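Local coordinates for DUF1116 domain-containing protein (Enterococcus faecalis, PDB 3CLQ) that is of unknown function but belongs to the family of the oxamate carbamoyltransferase subunit AllG and forms a two-fold symmetric pair of chains in the crystal, at the interface of chains A and B. Sequence-based numbering; all coordinates share one arbitrary frame. Chains: chain A/B, Uncharacterized protein.

Contact 1: the interface of chains A and B. Residues chain A 206, 210, 220, 223; chain B 206-207, 210, 223.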
# COMPACT_ATOMS: atom_id res chain seq x y z
N THR A 206 12.43 10.26 -1.02
CA THR A 206 13.29 10.30 0.17
C THR A 206 14.81 10.40 -0.06
O THR A 206 15.48 11.19 0.62
CB THR A 206 12.98 9.09 1.11
OG1 THR A 206 11.76 9.34 1.84
CG2 THR A 206 14.07 8.89 2.10
N VAL A 210 17.42 13.80 0.83
CA VAL A 210 18.52 13.76 1.76
C VAL A 210 19.80 14.32 1.11
O VAL A 210 20.67 14.86 1.78
CB VAL A 210 18.73 12.33 2.24
CG1 VAL A 210 19.94 12.24 3.15
CG2 VAL A 210 17.49 11.87 2.95
N LYS A 220 13.40 16.53 8.87
CA LYS A 220 12.46 15.84 9.74
C LYS A 220 11.07 16.44 9.67
O LYS A 220 10.07 15.72 9.56
CB LYS A 220 12.93 15.82 11.18
CG LYS A 220 12.15 14.84 12.03
CD LYS A 220 12.46 15.01 13.51
CE LYS A 220 11.65 16.15 14.13
NZ LYS A 220 11.69 16.04 15.62
N PHE A 223 9.53 15.42 6.47
CA PHE A 223 9.12 14.03 6.50
C PHE A 223 7.84 13.90 7.28
O PHE A 223 6.95 13.17 6.88
CB PHE A 223 10.20 13.10 7.08
CG PHE A 223 11.24 12.73 6.09
CD1 PHE A 223 10.86 12.20 4.86
CD2 PHE A 223 12.60 12.96 6.36
CE1 PHE A 223 11.82 11.86 3.89
CE2 PHE A 223 13.59 12.63 5.42
CZ PHE A 223 13.20 12.08 4.17
N THR B 206 11.95 6.40 8.57
CA THR B 206 12.82 7.45 8.05
C THR B 206 13.05 8.60 9.03
O THR B 206 14.19 8.94 9.32
CB THR B 206 12.31 8.02 6.71
OG1 THR B 206 12.47 7.05 5.66
CG2 THR B 206 13.07 9.28 6.34
N PRO B 207 11.96 9.22 9.53
CA PRO B 207 12.13 10.39 10.40
C PRO B 207 13.15 10.11 11.52
O PRO B 207 13.99 10.94 11.83
CB PRO B 207 10.73 10.60 11.00
CG PRO B 207 9.78 9.86 10.11
CD PRO B 207 10.55 8.84 9.33
N VAL B 210 16.84 9.75 10.36
CA VAL B 210 17.45 11.03 10.08
C VAL B 210 17.96 11.73 11.36
O VAL B 210 18.85 12.58 11.30
CB VAL B 210 16.48 11.90 9.30
CG1 VAL B 210 16.93 13.34 9.27
CG2 VAL B 210 16.34 11.34 7.89
N PHE B 223 19.00 3.41 2.11
CA PHE B 223 17.77 3.48 1.33
C PHE B 223 17.89 2.57 0.12
O PHE B 223 16.92 1.93 -0.27
CB PHE B 223 17.48 4.89 0.84
CG PHE B 223 17.27 5.88 1.93
CD1 PHE B 223 16.32 5.64 2.93
CD2 PHE B 223 18.00 7.07 1.96
CE1 PHE B 223 16.12 6.55 3.95
CE2 PHE B 223 17.79 8.01 2.96
CZ PHE B 223 16.86 7.75 3.97
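No polar atom is gripped from across the boundary here: the count is zero, since no nitrogen or oxygen of one chain comes within bonding reach of the other. Methyls and phenyl rings do the work instead. B:Thr206 lowers its CG2 methyl onto the face of the A:Phe223 ring, crossing it at about a right angle and standing 3.5 Å from the centroid, over its centre, a CH-pi contact. The twin pair is slightly displaced: A:Thr206 CG2 lies over the B:Phe223 ring but toward its rim, 3.5 Å from CZ. Threonine suits the place because it offers a methyl to the ring while its hydroxyl is turned aside: with OG1 beside the backbone N (chi1 -77° in A:Thr206), CG2 stands anti to that N and meets the phenyl face. Valine extends the apolar cover: B:Val210 CG2 touches A:Phe223 CE2 at 3.9 Å, and A:Val210 CG2 does the same to B:Phe223 CE2. The aliphatic stem of A:Lys220 flanks the patch beside B:Pro207. A:Thr206 and A:Val210 lie one turn apart near the end of helix 195-210 and A:Phe223 on helix 216-226, so the two helices of each chain together supply the groups that meet their two-fold mates.

Contact 2: the interface of chains A and B. Residues chain A 210, 212-216, 219; chain B 210, 212, 214, 216, 219.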
# COMPACT_ATOMS: atom_id res chain seq x y z
N VAL A 210 17.42 13.80 0.83
CA VAL A 210 18.52 13.76 1.76
C VAL A 210 19.80 14.32 1.11
O VAL A 210 20.67 14.86 1.78
CB VAL A 210 18.73 12.33 2.24
CG1 VAL A 210 19.94 12.24 3.15
CG2 VAL A 210 17.49 11.87 2.95
N THR A 212 20.02 16.82 -0.55
CA THR A 212 19.82 18.24 -0.53
C THR A 212 20.66 18.94 0.55
O THR A 212 21.10 18.31 1.49
CB THR A 212 18.35 18.44 -0.23
OG1 THR A 212 17.65 18.71 -1.45
CG2 THR A 212 18.12 19.54 0.71
N ASP A 213 20.87 20.24 0.41
CA ASP A 213 21.50 21.09 1.41
C ASP A 213 20.67 21.37 2.65
O ASP A 213 21.18 22.02 3.56
CB ASP A 213 21.72 22.48 0.81
CG ASP A 213 23.00 22.59 0.03
OD1 ASP A 213 22.96 23.20 -1.06
OD2 ASP A 213 24.04 22.09 0.52
N PHE A 214 19.41 20.97 2.69
CA PHE A 214 18.57 21.32 3.83
C PHE A 214 19.05 20.60 5.09
O PHE A 214 19.71 19.56 5.01
CB PHE A 214 17.10 21.05 3.50
CG PHE A 214 16.49 22.10 2.59
CD1 PHE A 214 15.70 23.12 3.11
CD2 PHE A 214 16.77 22.10 1.23
CE1 PHE A 214 15.18 24.10 2.29
CE2 PHE A 214 16.26 23.09 0.39
CZ PHE A 214 15.46 24.10 0.92
N SER A 215 18.79 21.17 6.26
CA SER A 215 19.25 20.56 7.52
C SER A 215 18.47 19.30 7.94
O SER A 215 17.33 19.08 7.51
CB SER A 215 19.15 21.59 8.63
OG SER A 215 17.83 22.07 8.72
N ARG A 216 19.07 18.49 8.81
CA ARG A 216 18.38 17.33 9.35
C ARG A 216 17.03 17.72 9.93
O ARG A 216 16.06 16.99 9.79
CB ARG A 216 19.21 16.60 10.42
CG ARG A 216 20.65 16.33 10.03
CD ARG A 216 20.77 15.30 8.93
NE ARG A 216 21.04 13.98 9.48
CZ ARG A 216 22.22 13.37 9.46
NH1 ARG A 216 23.28 13.95 8.92
NH2 ARG A 216 22.35 12.16 9.98
N LEU A 219 14.49 18.59 7.45
CA LEU A 219 14.25 17.35 6.76
C LEU A 219 13.20 16.59 7.56
O LEU A 219 12.20 16.12 7.01
CB LEU A 219 15.57 16.59 6.66
CG LEU A 219 16.09 16.12 5.30
CD1 LEU A 219 15.70 17.01 4.16
CD2 LEU A 219 17.59 15.96 5.34
N VAL B 210 16.84 9.75 10.36
CA VAL B 210 17.45 11.03 10.08
C VAL B 210 17.96 11.73 11.36
O VAL B 210 18.85 12.58 11.30
CB VAL B 210 16.48 11.90 9.30
CG1 VAL B 210 16.93 13.34 9.27
CG2 VAL B 210 16.34 11.34 7.89
N THR B 212 19.65 10.53 13.59
CA THR B 212 20.70 9.66 14.03
C THR B 212 22.03 10.32 13.69
O THR B 212 22.06 11.35 13.02
CB THR B 212 20.53 8.32 13.32
OG1 THR B 212 20.62 7.26 14.26
CG2 THR B 212 21.53 8.16 12.20
N PHE B 214 24.44 8.87 11.98
CA PHE B 214 24.97 8.34 10.73
C PHE B 214 25.05 9.42 9.64
O PHE B 214 24.26 10.36 9.61
CB PHE B 214 24.19 7.09 10.30
CG PHE B 214 24.46 5.88 11.16
CD1 PHE B 214 25.28 4.86 10.72
CD2 PHE B 214 23.94 5.79 12.44
CE1 PHE B 214 25.56 3.75 11.53
CE2 PHE B 214 24.21 4.70 13.26
CZ PHE B 214 25.02 3.68 12.81
N ARG B 216 25.03 11.31 5.88
CA ARG B 216 24.09 11.22 4.75
C ARG B 216 24.53 10.09 3.81
O ARG B 216 23.70 9.25 3.41
CB ARG B 216 23.91 12.53 3.93
CG ARG B 216 24.15 13.88 4.59
CD ARG B 216 22.98 14.53 5.30
NE ARG B 216 22.22 15.39 4.40
CZ ARG B 216 21.57 16.51 4.73
NH1 ARG B 216 21.61 17.00 5.96
NH2 ARG B 216 20.88 17.16 3.81
N LEU B 219 23.09 7.01 4.99
CA LEU B 219 21.67 6.91 4.84
C LEU B 219 21.43 6.56 3.39
O LEU B 219 20.56 5.76 3.08
CB LEU B 219 21.01 8.23 5.20
CG LEU B 219 20.48 8.38 6.63
CD1 LEU B 219 20.94 7.30 7.52
CD2 LEU B 219 20.89 9.72 7.20
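Two flat guanidinium groups differ in their surroundings. On one face of B:Arg216 lies the A:Leu219 CD2 methyl, 3.7 Å above the plane and toward the rim; A:Phe214 O sits at its edge, in plane. A:Arg216 has B:Val210 O and B:Phe214 O at its edge. Both arginines donate to main-chain carbonyls, which suits a long, flat group with several N-H bonds. B:Arg216 turns side-on, so that NE and NH2 both donate to A:Val210 O, each at 3.1 Å; NE approaches in the carbonyl plane, NH2 from above it. Its NH2 also bonds A:Phe214 O at 2.9 Å. A:Arg216 divides its donors: NE reaches B:Val210 O nearly straight (165° at H) at 3.2 Å, and NH2 reaches B:Phe214 O at 2.7 Å, nearly along the C=O axis. A:Val210 and B:Val210 each close helix 195-210, whose carbonyl end may favour the positive charge. CG lies anti to the carbonyl carbon in both, though poorly staggered in B:Arg216 (chi1 -27°), and bends at chi2 and chi3 turn each guanidinium toward the partner's carbonyls. Their tips meet with planes 79° apart; the NH1 atoms of A:Arg216 and B:Arg216, 4.6 Å apart, bring like charges near, which the carbonyls may offset. A:Arg216 CD lies 3.5 Å from B:Arg216 NH1.

Contact 3: the interface of chains A and B. Residues chain A 324-325, 334; chain B 185, 358-359, 361-362.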
# COMPACT_ATOMS: atom_id res chain seq x y z
N PRO A 324 -11.47 -1.99 -2.88
CA PRO A 324 -12.66 -2.22 -2.08
C PRO A 324 -12.60 -1.53 -0.73
O PRO A 324 -13.60 -1.42 -0.04
CB PRO A 324 -12.65 -3.74 -1.87
CG PRO A 324 -11.22 -4.15 -2.06
CD PRO A 324 -10.78 -3.25 -3.20
N ALA A 325 -11.42 -1.07 -0.33
CA ALA A 325 -11.29 -0.46 0.99
C ALA A 325 -11.97 0.91 1.14
O ALA A 325 -12.25 1.31 2.27
CB ALA A 325 -9.83 -0.39 1.41
N VAL A 334 -19.44 -3.59 -1.52
CA VAL A 334 -18.25 -3.88 -2.33
C VAL A 334 -18.68 -4.53 -3.67
O VAL A 334 -18.14 -4.19 -4.72
CB VAL A 334 -17.11 -4.67 -1.58
CG1 VAL A 334 -17.07 -4.35 -0.10
CG2 VAL A 334 -17.22 -6.15 -1.81
N HIS B 185 -5.49 -3.90 3.93
CA HIS B 185 -6.45 -3.16 3.15
C HIS B 185 -5.75 -2.64 1.92
O HIS B 185 -6.36 -1.96 1.12
CB HIS B 185 -7.05 -2.01 3.95
CG HIS B 185 -8.12 -2.45 4.90
ND1 HIS B 185 -9.00 -1.56 5.49
CD2 HIS B 185 -8.47 -3.67 5.35
CE1 HIS B 185 -9.83 -2.22 6.28
NE2 HIS B 185 -9.53 -3.50 6.21
N PRO B 358 -11.35 -6.42 3.21
CA PRO B 358 -12.34 -5.59 2.53
C PRO B 358 -13.22 -6.37 1.56
O PRO B 358 -14.46 -6.36 1.68
CB PRO B 358 -11.47 -4.59 1.79
CG PRO B 358 -10.27 -4.48 2.64
CD PRO B 358 -10.00 -5.88 3.05
N VAL B 359 -12.61 -7.06 0.60
CA VAL B 359 -13.42 -7.72 -0.42
C VAL B 359 -14.46 -8.70 0.18
O VAL B 359 -15.50 -8.92 -0.40
CB VAL B 359 -12.56 -8.38 -1.53
CG1 VAL B 359 -11.93 -9.65 -1.02
CG2 VAL B 359 -13.41 -8.63 -2.78
N ASP B 361 -16.52 -8.13 2.57
CA ASP B 361 -17.35 -7.25 3.39
C ASP B 361 -16.72 -6.96 4.76
O ASP B 361 -17.44 -6.82 5.75
CB ASP B 361 -18.74 -7.86 3.59
CG ASP B 361 -19.53 -8.01 2.29
OD1 ASP B 361 -19.35 -7.18 1.36
OD2 ASP B 361 -20.34 -8.97 2.21
N PHE B 362 -15.40 -6.89 4.81
CA PHE B 362 -14.69 -6.63 6.06
C PHE B 362 -14.94 -7.68 7.16
O PHE B 362 -15.16 -7.31 8.32
CB PHE B 362 -15.06 -5.23 6.59
CG PHE B 362 -14.78 -4.16 5.62
CD1 PHE B 362 -13.56 -3.48 5.65
CD2 PHE B 362 -15.70 -3.86 4.61
CE1 PHE B 362 -13.29 -2.49 4.72
CE2 PHE B 362 -15.44 -2.88 3.67
CZ PHE B 362 -14.23 -2.19 3.71
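This is a van der Waals patch of the two-fold interface without hydrogen bonds, and it adds a second area of contact to the pairing of the chains in the crystal; whether the dimer is the biological form, the structure alone does not show. No nitrogen or oxygen of either side has a bonding partner across. Two short 3-10 helices carry much of the meeting: 324-326 of chain A rests on 358-360 of chain B. Their prolines cross obliquely, with A:Pro324 CG 3.9 Å from B:Pro358 CB; rigid rings suit such a place because little flexibility is lost on packing. Beside them, A:Ala325 brings its CB to 3.8 Å from B:His185 O, and the short methyl of alanine lets the two backbones come close. A:Val334, first residue of helix 334-344, spreads its two branches over the partner's backbone: CG1 lies 3.7 Å from B:Pro358 O, and CG2 meets B:Val359 O at 3.6 Å. B:Asp361 comes obliquely to the same valine, with its carboxylate OD1 in van der Waals contact. Behind this surface B:Pro358 packs against two rings of its own chain: its CG lies over the B:His185 ring toward the rim, and its CA over the centre of the B:Phe362 ring, which may help hold the 3-10 helix in place. The phenyl tip of B:Phe362 also crosses the boundary, CZ standing 3.9 Å from A:Pro324 O.

Contact 1 and contact 2 are neighbours, with C-alpha centres about 7 Å apart, and they share A:Val210 and B:Val210: the CG2 branch serves the apolar patch while the carbonyl O serves the arginine patch. They are adjoining parts of a seam formed by helices 195-210 and 216-226 and the loop that joins them. Contact 3 lies far along the same boundary, about 32 Å from contact 1 and 39 Å from contact 2, uses other elements, and has a twin with the chains exchanged. Touching at such separate places may limit rocking of one chain against the other, if this dimer is the biological form.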